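PDB 2PYY: ionotropic glutamate receptor bacterial homologue from Nostoc punctiforme, which binds L-glutamate in the cleft of its ligand-binding core and is probably the extracellular sensor of a glutamate-gated ion channel. Local coordinates for residues S27-R32 and D218-P223; I12-L17 and L162-A167; Y126-E129 and L135-P138; A56-K61 and Q77-S82. All blocks are in the same frame, centred on the assembly; numbering follows the deposited sequence.

Contact 1: residues S27-R32 and D218-P223; sequences SIDLWR and DKWFDP
The carboxylate of D29 takes three cationic or N-H donors, two of them from the segment 218-223, and both of those end on OD2. W220 NE1 donates to D29 OD2 over 2.8 Å, with an angle of 153° at the hydrogen; the oxygen lies in the indole plane at the ring edge and is met on its anti side, 34° out of the carboxylate plane. K219 NZ forms a salt bridge to D29 OD2 at 2.9 Å, approaching from the other face of the carboxylate. The second oxygen, D29 OD1, pairs with R32 NH1 one helical turn on (2.8 Å), which completes a salt-bridge network of D29, R32 and K219. Two cations and an indole N-H would probably stabilise the ionised form of D29. The network ties helix 26-38 to the end of helix 212-220 within a fold of the periplasmic binding protein kind, joining segments 186 residues apart in sequence. K219 reaches the acid with its chain extended beyond CG, crossing D29 at about a right angle, and K219 CE passes 3.7 Å from D29 OD2. L30 of the same helix as D29 packs on L216 of helix 212-220.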
loop_
_atom_site.group_PDB
_atom_site.type_symbol
_atom_site.label_atom_id
_atom_site.label_comp_id
_atom_site.label_asym_id
_atom_site.label_seq_id
_atom_site.Cartn_x
_atom_site.Cartn_y
_atom_site.Cartn_z
ATOM N N SER B 27 6.509 12.848 13.640
ATOM C CA SER B 27 5.109 13.103 13.321
ATOM C C SER B 27 4.413 13.943 14.377
ATOM O O SER B 27 3.559 14.769 14.044
ATOM C CB SER B 27 4.341 11.802 13.119
ATOM O OG SER B 27 4.969 11.018 12.115
ATOM N N ILE B 28 4.750 13.715 15.643
ATOM C CA ILE B 28 4.172 14.511 16.721
ATOM C C ILE B 28 4.510 15.999 16.474
ATOM O O ILE B 28 3.637 16.867 16.551
ATOM C CB ILE B 28 4.721 14.052 18.125
ATOM C CG1 ILE B 28 4.264 12.617 18.415
ATOM C CG2 ILE B 28 4.162 14.942 19.248
ATOM C CD1 ILE B 28 2.747 12.440 18.376
ATOM N N ASP B 29 5.772 16.299 16.168
ATOM C CA ASP B 29 6.169 17.697 15.908
ATOM C C ASP B 29 5.546 18.266 14.637
ATOM O O ASP B 29 5.132 19.427 14.591
ATOM C CB ASP B 29 7.694 17.838 15.799
ATOM C CG ASP B 29 8.399 17.561 17.113
ATOM O OD1 ASP B 29 7.728 17.604 18.165
ATOM O OD2 ASP B 29 9.619 17.316 17.093
ATOM N N LEU B 30 5.489 17.448 13.592
ATOM C CA LEU B 30 4.903 17.908 12.337
ATOM C C LEU B 30 3.416 18.222 12.520
ATOM O O LEU B 30 2.943 19.273 12.092
ATOM C CB LEU B 30 5.085 16.861 11.233
ATOM C CG LEU B 30 4.579 17.276 9.853
ATOM C CD1 LEU B 30 5.367 18.476 9.376
ATOM C CD2 LEU B 30 4.725 16.119 8.877
ATOM N N TRP B 31 2.668 17.320 13.145
ATOM C CA TRP B 31 1.252 17.592 13.339
ATOM C C TRP B 31 1.026 18.854 14.195
ATOM O O TRP B 31 0.165 19.672 13.889
ATOM C CB TRP B 31 0.553 16.397 13.985
ATOM C CG TRP B 31 -0.846 16.732 14.362
ATOM C CD1 TRP B 31 -1.339 16.889 15.626
ATOM C CD2 TRP B 31 -1.906 17.082 13.468
ATOM N NE1 TRP B 31 -2.640 17.321 15.574
ATOM C CE2 TRP B 31 -3.013 17.440 14.261
ATOM C CE3 TRP B 31 -2.032 17.117 12.070
ATOM C CZ2 TRP B 31 -4.226 17.849 13.710
ATOM C CZ3 TRP B 31 -3.248 17.527 11.520
ATOM C CH2 TRP B 31 -4.327 17.879 12.344
ATOM N N ARG B 32 1.796 19.002 15.267
ATOM C CA ARG B 32 1.661 20.169 16.135
ATOM C C ARG B 32 1.832 21.463 15.338
ATOM O O ARG B 32 1.080 22.408 15.533
ATOM C CB ARG B 32 2.697 20.115 17.256
ATOM C CG ARG B 32 2.648 21.292 18.223
ATOM C CD ARG B 32 3.901 21.361 19.090
ATOM N NE ARG B 32 4.018 20.210 19.998
ATOM C CZ ARG B 32 5.067 19.392 20.029
ATOM N NH1 ARG B 32 6.086 19.596 19.202
ATOM N NH2 ARG B 32 5.100 18.387 20.896
ATOM N N ASP B 218 15.561 17.291 9.839
ATOM C CA ASP B 218 16.952 17.218 10.270
ATOM C C ASP B 218 17.066 16.986 11.774
ATOM O O ASP B 218 18.082 16.487 12.264
ATOM C CB ASP B 218 17.703 18.497 9.889
ATOM C CG ASP B 218 17.857 18.661 8.389
ATOM O OD1 ASP B 218 18.002 17.631 7.694
ATOM O OD2 ASP B 218 17.852 19.815 7.912
ATOM N N LYS B 219 16.018 17.352 12.500
ATOM C CA LYS B 219 16.001 17.173 13.943
ATOM C C LYS B 219 15.863 15.707 14.349
ATOM O O LYS B 219 16.443 15.278 15.344
ATOM C CB LYS B 219 14.851 17.962 14.560
ATOM C CG LYS B 219 14.606 17.647 16.024
ATOM C CD LYS B 219 13.386 18.397 16.547
ATOM C CE LYS B 219 13.131 18.119 18.026
ATOM N NZ LYS B 219 11.803 18.608 18.451
ATOM N N TRP B 220 15.105 14.936 13.577
ATOM C CA TRP B 220 14.894 13.537 13.917
ATOM C C TRP B 220 15.614 12.517 13.059
ATOM O O TRP B 220 15.670 11.341 13.419
ATOM C CB TRP B 220 13.400 13.205 13.901
ATOM C CG TRP B 220 12.622 13.927 14.943
ATOM C CD1 TRP B 220 11.965 15.111 14.802
ATOM C CD2 TRP B 220 12.457 13.528 16.303
ATOM N NE1 TRP B 220 11.394 15.480 15.997
ATOM C CE2 TRP B 220 11.679 14.523 16.937
ATOM C CE3 TRP B 220 12.888 12.422 17.052
ATOM C CZ2 TRP B 220 11.323 14.449 18.294
ATOM C CZ3 TRP B 220 12.529 12.355 18.401
ATOM C CH2 TRP B 220 11.753 13.363 18.999
ATOM N N PHE B 221 16.174 12.953 11.935
ATOM C CA PHE B 221 16.849 12.028 11.033
ATOM C C PHE B 221 18.204 12.525 10.543
ATOM O O PHE B 221 18.609 13.663 10.799
ATOM C CB PHE B 221 15.959 11.740 9.811
ATOM C CG PHE B 221 14.593 11.202 10.159
ATOM C CD1 PHE B 221 13.508 12.062 10.332
ATOM C CD2 PHE B 221 14.398 9.834 10.321
ATOM C CE1 PHE B 221 12.244 11.570 10.659
ATOM C CE2 PHE B 221 13.144 9.324 10.649
ATOM C CZ PHE B 221 12.062 10.194 10.819
ATOM N N ASP B 222 18.897 11.652 9.824
ATOM C CA ASP B 222 20.200 11.987 9.272
ATOM C C ASP B 222 19.971 12.361 7.812
ATOM O O ASP B 222 19.399 11.595 7.057
ATOM C CB ASP B 222 21.136 10.787 9.385
ATOM C CG ASP B 222 22.555 11.118 8.983
ATOM O OD1 ASP B 222 23.475 10.602 9.649
ATOM O OD2 ASP B 222 22.747 11.882 8.007
ATOM N N PRO B 223 20.414 13.553 7.403
ATOM C CA PRO B 223 20.241 14.024 6.024
ATOM C C PRO B 223 20.552 13.005 4.929
ATOM O O PRO B 223 19.828 12.924 3.932
ATOM C CB PRO B 223 21.157 15.249 5.965
ATOM C CG PRO B 223 22.211 14.937 6.988
ATOM C CD PRO B 223 21.368 14.411 8.121
#

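Contact 2: residues I12-L17 and L162-A167; sequences IPPFVL and LLFYAA
A cis peptide between P13 and P14 turns the backbone of 12-17 so that both proline rings face F164, with the CA atoms of P14 and F164 6.7 Å apart. P14 does most of the packing: its CB stands over one face of the F164 ring, 3.9 Å from the centroid and 18° off the normal, a CH-pi contact displaced toward the rim. Its CD meets F164 CB at 3.6 Å, so the proline lies along both the stem and the ring of the phenylalanine, the two side chains running in opposite directions. P13 CB comes obliquely to the CD2-CE2 side of the ring, 3.8 Å from F164 CE2. F164 holds its CG anti to the backbone N (chi1 -168°), which carries the ring off helix 159-166 toward the prolines. With an alanine here, the P14 face and P13 CB would probably lose their aromatic partner, opening a gap between loop and helix. Within 12-17, V16 N and F15 N both bond I12 O, the second weakly, and the successive residues F15 and V16 sit opposite the single residue I12, which defines a classic beta bulge in the loop that follows strand 5-10; I12 of this loop touches the bound glutamate in the ligand pocket.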
loop_
_atom_site.group_PDB
_atom_site.type_symbol
_atom_site.label_atom_id
_atom_site.label_comp_id
_atom_site.label_asym_id
_atom_site.label_seq_id
_atom_site.Cartn_x
_atom_site.Cartn_y
_atom_site.Cartn_z
ATOM N N ILE B 12 5.392 4.542 17.293
ATOM C CA ILE B 12 6.343 3.934 16.369
ATOM C C ILE B 12 7.515 4.905 16.176
ATOM O O ILE B 12 7.487 5.766 15.303
ATOM C CB ILE B 12 5.669 3.617 14.997
ATOM C CG1 ILE B 12 6.721 3.089 14.012
ATOM C CG2 ILE B 12 4.952 4.853 14.453
ATOM C CD1 ILE B 12 6.244 1.883 13.232
ATOM N N PRO B 13 8.554 4.790 17.017
ATOM C CA PRO B 13 9.724 5.666 16.928
ATOM C C PRO B 13 10.503 5.495 15.636
ATOM O O PRO B 13 10.544 4.409 15.060
ATOM C CB PRO B 13 10.530 5.300 18.178
ATOM C CG PRO B 13 10.156 3.878 18.435
ATOM C CD PRO B 13 8.657 3.887 18.173
ATOM N N PRO B 14 11.143 6.575 15.160
ATOM C CA PRO B 14 11.173 7.910 15.773
ATOM C C PRO B 14 10.043 8.852 15.343
ATOM O O PRO B 14 10.145 10.067 15.536
ATOM C CB PRO B 14 12.534 8.437 15.343
ATOM C CG PRO B 14 12.619 7.924 13.938
ATOM C CD PRO B 14 12.093 6.499 14.033
ATOM N N PHE B 15 8.984 8.311 14.743
ATOM C CA PHE B 15 7.858 9.153 14.327
ATOM C C PHE B 15 6.982 9.531 15.524
ATOM O O PHE B 15 6.615 10.692 15.691
ATOM C CB PHE B 15 7.042 8.448 13.231
ATOM C CG PHE B 15 7.848 8.163 11.995
ATOM C CD1 PHE B 15 8.614 7.003 11.896
ATOM C CD2 PHE B 15 7.945 9.123 10.982
ATOM C CE1 PHE B 15 9.475 6.808 10.810
ATOM C CE2 PHE B 15 8.800 8.938 9.899
ATOM C CZ PHE B 15 9.569 7.782 9.811
ATOM N N VAL B 16 6.680 8.547 16.365
ATOM C CA VAL B 16 5.884 8.754 17.565
ATOM C C VAL B 16 6.485 7.975 18.734
ATOM O O VAL B 16 6.640 6.753 18.660
ATOM C CB VAL B 16 4.425 8.276 17.386
ATOM C CG1 VAL B 16 3.650 8.474 18.694
ATOM C CG2 VAL B 16 3.750 9.041 16.255
ATOM N N LEU B 17 6.823 8.685 19.807
ATOM C CA LEU B 17 7.387 8.062 21.010
ATOM C C LEU B 17 6.600 8.500 22.237
ATOM O O LEU B 17 5.970 9.554 22.224
ATOM C CB LEU B 17 8.847 8.457 21.207
ATOM C CG LEU B 17 9.840 8.170 20.086
ATOM C CD1 LEU B 17 9.739 9.231 19.015
ATOM C CD2 LEU B 17 11.256 8.155 20.679
ATOM N N LEU B 162 13.338 0.679 11.340
ATOM C CA LEU B 162 14.392 -0.313 11.566
ATOM C C LEU B 162 15.727 0.395 11.850
ATOM O O LEU B 162 16.443 0.034 12.790
ATOM C CB LEU B 162 14.522 -1.251 10.353
ATOM C CG LEU B 162 13.321 -2.179 10.065
ATOM C CD1 LEU B 162 13.512 -2.895 8.742
ATOM C CD2 LEU B 162 13.179 -3.183 11.203
ATOM N N LEU B 163 16.062 1.411 11.059
ATOM C CA LEU B 163 17.318 2.133 11.282
ATOM C C LEU B 163 17.428 2.635 12.710
ATOM O O LEU B 163 18.444 2.434 13.365
ATOM C CB LEU B 163 17.444 3.317 10.324
ATOM C CG LEU B 163 17.880 2.943 8.909
ATOM C CD1 LEU B 163 17.823 4.176 8.026
ATOM C CD2 LEU B 163 19.301 2.368 8.930
ATOM N N PHE B 164 16.377 3.295 13.184
ATOM C CA PHE B 164 16.357 3.831 14.540
ATOM C C PHE B 164 16.573 2.743 15.587
ATOM O O PHE B 164 17.319 2.930 16.552
ATOM C CB PHE B 164 15.024 4.514 14.813
ATOM C CG PHE B 164 15.014 5.336 16.066
ATOM C CD1 PHE B 164 15.661 6.560 16.109
ATOM C CD2 PHE B 164 14.363 4.885 17.205
ATOM C CE1 PHE B 164 15.657 7.328 17.271
ATOM C CE2 PHE B 164 14.354 5.648 18.374
ATOM C CZ PHE B 164 15.002 6.867 18.405
ATOM N N TYR B 165 15.885 1.620 15.409
ATOM C CA TYR B 165 16.004 0.485 16.318
ATOM C C TYR B 165 17.429 -0.061 16.257
ATOM O O TYR B 165 18.018 -0.405 17.280
ATOM C CB TYR B 165 15.026 -0.629 15.917
ATOM C CG TYR B 165 15.352 -1.974 16.539
ATOM C CD1 TYR B 165 15.162 -2.196 17.907
ATOM C CD2 TYR B 165 15.915 -3.006 15.772
ATOM C CE1 TYR B 165 15.525 -3.401 18.499
ATOM C CE2 TYR B 165 16.282 -4.221 16.356
ATOM C CZ TYR B 165 16.083 -4.404 17.724
ATOM O OH TYR B 165 16.459 -5.573 18.336
ATOM N N ALA B 166 17.963 -0.139 15.045
ATOM C CA ALA B 166 19.306 -0.649 14.816
ATOM C C ALA B 166 20.364 0.265 15.426
ATOM O O ALA B 166 21.265 -0.193 16.125
ATOM C CB ALA B 166 19.550 -0.813 13.323
ATOM N N ALA B 167 20.252 1.562 15.168
ATOM C CA ALA B 167 21.216 2.511 15.710
ATOM C C ALA B 167 21.042 2.681 17.218
ATOM O O ALA B 167 21.842 3.357 17.864
ATOM C CB ALA B 167 21.073 3.862 15.008
#

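Contact 3: residues Y126-E129 and L135-P138; sequences YLRE and LEVP
E136 meets R128 from near the end of strand 133-137, and the residue before it, L135, turns the other way, packing on A146 of helix 140-148. At E136 the CA-CB bond points toward helix 122-129, and the chain runs extended beyond CG, bringing OE2 to R128 NH1 at 3.0 Å. This is a salt bridge, but its hydrogen bond is weak, with an angle of 129° at the hydrogen. The guanidinium and carboxylate planes lie 27° apart, and OE2 approaches the guanidinium obliquely. The pairing is one-to-one: R128 NE stays 4.1 Å from E136 OE2, and E136 OE1 3.8 Å from R128 NH1. R128 bends at chi3 (-59°), folding its end back toward the strand, and its CD comes within 3.5 Å of E136 OE2. A leucine in place of R128 would probably leave the E136 carboxylate without its charged mate in this chain, close to a like charge across the subunit boundary. There E136 OE2 lies close to E136 OE2 of the second subunit, E136 OE1 makes a long, weak ion pair with R128 of that subunit, and L135 and E136 pair in an antiparallel ladder with one of its strands, so the sheet continues between chains. Within one chain, the contact joins the helix and second strand of the beta-alpha-beta unit formed by strand 114-118, helix 122-129 and strand 133-137.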
loop_
_atom_site.group_PDB
_atom_site.type_symbol
_atom_site.label_atom_id
_atom_site.label_comp_id
_atom_site.label_asym_id
_atom_site.label_seq_id
_atom_site.Cartn_x
_atom_site.Cartn_y
_atom_site.Cartn_z
ATOM N N TYR B 126 2.630 -7.219 2.045
ATOM C CA TYR B 126 3.647 -7.491 1.046
ATOM C C TYR B 126 4.155 -8.939 1.155
ATOM O O TYR B 126 4.213 -9.672 0.159
ATOM C CB TYR B 126 4.802 -6.499 1.202
ATOM C CG TYR B 126 5.993 -6.776 0.314
ATOM C CD1 TYR B 126 7.127 -7.422 0.814
ATOM C CD2 TYR B 126 6.004 -6.357 -1.015
ATOM C CE1 TYR B 126 8.246 -7.634 0.011
ATOM C CE2 TYR B 126 7.114 -6.565 -1.822
ATOM C CZ TYR B 126 8.227 -7.199 -1.306
ATOM O OH TYR B 126 9.332 -7.384 -2.099
ATOM N N LEU B 127 4.506 -9.358 2.365
ATOM C CA LEU B 127 4.994 -10.712 2.564
ATOM C C LEU B 127 3.979 -11.771 2.135
ATOM O O LEU B 127 4.311 -12.672 1.364
ATOM C CB LEU B 127 5.381 -10.929 4.026
ATOM C CG LEU B 127 6.542 -10.068 4.517
ATOM C CD1 LEU B 127 6.603 -10.127 6.031
ATOM C CD2 LEU B 127 7.860 -10.535 3.903
ATOM N N ARG B 128 2.747 -11.663 2.630
ATOM C CA ARG B 128 1.700 -12.631 2.292
ATOM C C ARG B 128 1.491 -12.728 0.785
ATOM O O ARG B 128 1.471 -13.820 0.215
ATOM C CB ARG B 128 0.368 -12.260 2.960
ATOM C CG ARG B 128 0.417 -12.231 4.476
ATOM C CD ARG B 128 -0.973 -12.310 5.086
ATOM N NE ARG B 128 -1.844 -11.225 4.651
ATOM C CZ ARG B 128 -1.799 -9.982 5.119
ATOM N NH1 ARG B 128 -0.924 -9.653 6.056
ATOM N NH2 ARG B 128 -2.623 -9.063 4.635
ATOM N N GLU B 129 1.328 -11.577 0.144
ATOM C CA GLU B 129 1.118 -11.527 -1.293
ATOM C C GLU B 129 2.274 -12.132 -2.086
ATOM O O GLU B 129 2.074 -12.628 -3.194
ATOM C CB GLU B 129 0.863 -10.086 -1.731
ATOM C CG GLU B 129 -0.491 -9.552 -1.281
ATOM C CD GLU B 129 -0.666 -8.074 -1.591
ATOM O OE1 GLU B 129 -1.804 -7.569 -1.468
ATOM O OE2 GLU B 129 0.347 -7.426 -1.952
ATOM N N LEU B 135 5.285 -14.023 10.405
ATOM C CA LEU B 135 4.937 -14.068 11.812
ATOM C C LEU B 135 4.423 -12.682 12.176
ATOM O O LEU B 135 5.200 -11.782 12.488
ATOM C CB LEU B 135 6.172 -14.398 12.642
ATOM C CG LEU B 135 5.938 -14.421 14.137
ATOM C CD1 LEU B 135 5.049 -15.601 14.497
ATOM C CD2 LEU B 135 7.268 -14.518 14.872
ATOM N N GLU B 136 3.107 -12.515 12.107
ATOM C CA GLU B 136 2.473 -11.248 12.418
ATOM C C GLU B 136 2.265 -11.126 13.926
ATOM O O GLU B 136 1.423 -11.819 14.519
ATOM C CB GLU B 136 1.134 -11.131 11.679
ATOM C CG GLU B 136 1.279 -11.054 10.161
ATOM C CD GLU B 136 -0.034 -10.763 9.442
ATOM O OE1 GLU B 136 -0.760 -9.841 9.864
ATOM O OE2 GLU B 136 -0.335 -11.446 8.441
ATOM N N VAL B 137 3.045 -10.245 14.546
ATOM C CA VAL B 137 2.960 -10.029 15.988
ATOM C C VAL B 137 2.133 -8.794 16.312
ATOM O O VAL B 137 2.072 -7.861 15.526
ATOM C CB VAL B 137 4.360 -9.886 16.607
ATOM C CG1 VAL B 137 5.109 -11.211 16.484
ATOM C CG2 VAL B 137 5.133 -8.776 15.923
ATOM N N PRO B 138 1.488 -8.772 17.482
ATOM C CA PRO B 138 0.657 -7.642 17.893
ATOM C C PRO B 138 1.434 -6.442 18.406
ATOM O O PRO B 138 0.880 -5.360 18.565
ATOM C CB PRO B 138 -0.228 -8.256 18.971
ATOM C CG PRO B 138 0.748 -9.170 19.675
ATOM C CD PRO B 138 1.455 -9.844 18.494
#

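Contact 4: residues A56-K61 and Q77-S82; sequences AIKDNK and QNFDFS
F79 turns the edge of its ring to the last turn of helix 50-58, meeting K58 there and I57 obliquely. On I57 the branch that meets it is CG2, 3.6 Å from F79 CD2 and 3.8 Å from F79 CE2; this methyl is anti to the backbone N, while CG1 stands beside that nitrogen (chi1 -71°) and leads away from the ring. K58 presents its backbone and the root of its side chain to the ring edge instead: K58 CA lies in the ring plane, 3.7 Å from F79 CE2, and K58 CB is 3.7 Å from F79 CZ. Beyond CB the lysine crosses the phenylalanine at about a right angle, its CD 3.9 Å from F79 CZ, and the ammonium end leads away. The contact is therefore apolar, with no hydrogen bond between the segments. In its own chain F79 also packs on I189 of strand 175-190, while its carbonyl oxygen accepts from K198 of the third subunit. The neighbouring D80 makes salt bridges to K198 and R197 of that subunit, which places this packing beside a subunit interface. Just past the packed turn, helix 50-58 closes in a Schellman motif: K61 N bonds A56 O at 2.7 Å, N60 N bonds I57 O, and N60 is the C-prime residue with positive phi.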
loop_
_atom_site.group_PDB
_atom_site.type_symbol
_atom_site.label_atom_id
_atom_site.label_comp_id
_atom_site.label_asym_id
_atom_site.label_seq_id
_atom_site.Cartn_x
_atom_site.Cartn_y
_atom_site.Cartn_z
ATOM N N ALA B 56 -10.957 3.351 13.953
ATOM C CA ALA B 56 -11.420 4.494 14.751
ATOM C C ALA B 56 -11.868 5.612 13.803
ATOM O O ALA B 56 -12.852 6.319 14.062
ATOM C CB ALA B 56 -10.306 5.004 15.665
ATOM N N ILE B 57 -11.123 5.769 12.714
ATOM C CA ILE B 57 -11.443 6.753 11.683
ATOM C C ILE B 57 -12.759 6.332 11.016
ATOM O O ILE B 57 -13.689 7.125 10.894
ATOM C CB ILE B 57 -10.345 6.803 10.585
ATOM C CG1 ILE B 57 -9.064 7.440 11.131
ATOM C CG2 ILE B 57 -10.847 7.604 9.375
ATOM C CD1 ILE B 57 -9.155 8.930 11.360
ATOM N N LYS B 58 -12.818 5.073 10.593
ATOM C CA LYS B 58 -13.993 4.523 9.929
ATOM C C LYS B 58 -15.273 4.687 10.747
ATOM O O LYS B 58 -16.295 5.101 10.214
ATOM C CB LYS B 58 -13.757 3.047 9.631
ATOM C CG LYS B 58 -14.832 2.405 8.803
ATOM C CD LYS B 58 -14.320 1.115 8.179
ATOM C CE LYS B 58 -15.454 0.355 7.505
ATOM N NZ LYS B 58 -16.474 -0.024 8.529
ATOM N N ASP B 59 -15.208 4.379 12.039
ATOM C CA ASP B 59 -16.376 4.478 12.897
ATOM C C ASP B 59 -16.576 5.873 13.500
ATOM O O ASP B 59 -17.272 6.033 14.501
ATOM C CB ASP B 59 -16.291 3.432 14.011
ATOM C CG ASP B 59 -16.031 2.017 13.483
ATOM O OD1 ASP B 59 -16.443 1.699 12.347
ATOM O OD2 ASP B 59 -15.418 1.221 14.222
ATOM N N ASN B 60 -15.965 6.876 12.876
ATOM C CA ASN B 60 -16.064 8.262 13.328
ATOM C C ASN B 60 -15.755 8.472 14.819
ATOM O O ASN B 60 -16.445 9.241 15.496
ATOM C CB ASN B 60 -17.461 8.826 13.006
ATOM C CG ASN B 60 -17.743 8.894 11.498
ATOM O OD1 ASN B 60 -18.788 9.408 11.062
ATOM N ND2 ASN B 60 -16.809 8.379 10.695
ATOM N N LYS B 61 -14.722 7.799 15.329
ATOM C CA LYS B 61 -14.327 7.947 16.731
ATOM C C LYS B 61 -13.222 8.995 16.848
ATOM O O LYS B 61 -12.898 9.451 17.943
ATOM C CB LYS B 61 -13.832 6.614 17.302
ATOM C CG LYS B 61 -14.924 5.628 17.683
ATOM C CD LYS B 61 -14.376 4.208 17.824
ATOM C CE LYS B 61 -13.323 4.093 18.916
ATOM N NZ LYS B 61 -13.883 4.421 20.260
ATOM N N GLN B 77 -8.994 3.700 -1.104
ATOM C CA GLN B 77 -10.314 3.375 -1.606
ATOM C C GLN B 77 -11.426 3.789 -0.648
ATOM O O GLN B 77 -12.470 4.293 -1.067
ATOM C CB GLN B 77 -10.409 1.880 -1.885
ATOM C CG GLN B 77 -11.724 1.471 -2.526
ATOM C CD GLN B 77 -11.772 -0.012 -2.819
ATOM O OE1 GLN B 77 -11.040 -0.509 -3.681
ATOM N NE2 GLN B 77 -12.630 -0.731 -2.097
ATOM N N ASN B 78 -11.197 3.598 0.644
ATOM C CA ASN B 78 -12.211 3.935 1.639
ATOM C C ASN B 78 -11.899 5.129 2.515
ATOM O O ASN B 78 -12.753 5.588 3.281
ATOM C CB ASN B 78 -12.478 2.714 2.511
ATOM C CG ASN B 78 -13.010 1.555 1.708
ATOM O OD1 ASN B 78 -14.142 1.589 1.237
ATOM N ND2 ASN B 78 -12.190 0.530 1.530
ATOM N N PHE B 79 -10.678 5.635 2.402
ATOM C CA PHE B 79 -10.269 6.775 3.209
ATOM C C PHE B 79 -9.523 7.813 2.381
ATOM O O PHE B 79 -9.168 7.561 1.235
ATOM C CB PHE B 79 -9.411 6.289 4.386
ATOM C CG PHE B 79 -10.102 5.260 5.247
ATOM C CD1 PHE B 79 -10.038 3.905 4.925
ATOM C CD2 PHE B 79 -10.886 5.657 6.328
ATOM C CE1 PHE B 79 -10.752 2.961 5.662
ATOM C CE2 PHE B 79 -11.603 4.725 7.070
ATOM C CZ PHE B 79 -11.537 3.373 6.734
ATOM N N ASP B 80 -9.323 8.990 2.958
ATOM C CA ASP B 80 -8.635 10.068 2.265
ATOM C C ASP B 80 -7.264 10.301 2.910
ATOM O O ASP B 80 -7.060 9.991 4.084
ATOM C CB ASP B 80 -9.466 11.351 2.334
ATOM C CG ASP B 80 -9.709 11.965 0.967
ATOM O OD1 ASP B 80 -8.958 11.628 0.029
ATOM O OD2 ASP B 80 -10.633 12.799 0.839
ATOM N N PHE B 81 -6.336 10.846 2.133
ATOM C CA PHE B 81 -4.999 11.131 2.618
ATOM C C PHE B 81 -4.578 12.551 2.260
ATOM O O PHE B 81 -5.009 13.094 1.248
ATOM C CB PHE B 81 -3.976 10.168 2.003
ATOM C CG PHE B 81 -3.886 8.840 2.696
ATOM C CD1 PHE B 81 -4.525 7.725 2.173
ATOM C CD2 PHE B 81 -3.165 8.706 3.874
ATOM C CE1 PHE B 81 -4.448 6.486 2.817
ATOM C CE2 PHE B 81 -3.080 7.474 4.528
ATOM C CZ PHE B 81 -3.725 6.366 3.997
ATOM N N SER B 82 -3.751 13.147 3.110
ATOM C CA SER B 82 -3.229 14.469 2.842
ATOM C C SER B 82 -2.075 14.175 1.897
ATOM O O SER B 82 -1.857 13.020 1.507
ATOM C CB SER B 82 -2.624 15.068 4.090
ATOM O OG SER B 82 -1.434 14.366 4.416
#

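In the fold
Contacts 1 and 2 adjoin, their centres 12 Å apart: F221 packs on P14 and F15, and S27 N lies 3.0 Å from F15 O, a probable hydrogen bond. They differ in chemistry, contact 1 being a partly buried charged network and contact 2 an apolar proline-aromatic packing on the loop that carries pocket residue I12. Contact 4 is also apolar but more fully buried, whereas contact 3 is a partly buried ion pair. Contacts 3 and 4 both reach the six-stranded sheet, at its two outermost strands 133-137 and 80-81, and each borders a different subunit; contacts 1 and 2 touch no other chain. Contacts 1 and 3 lie on opposite sides of the chain's centre.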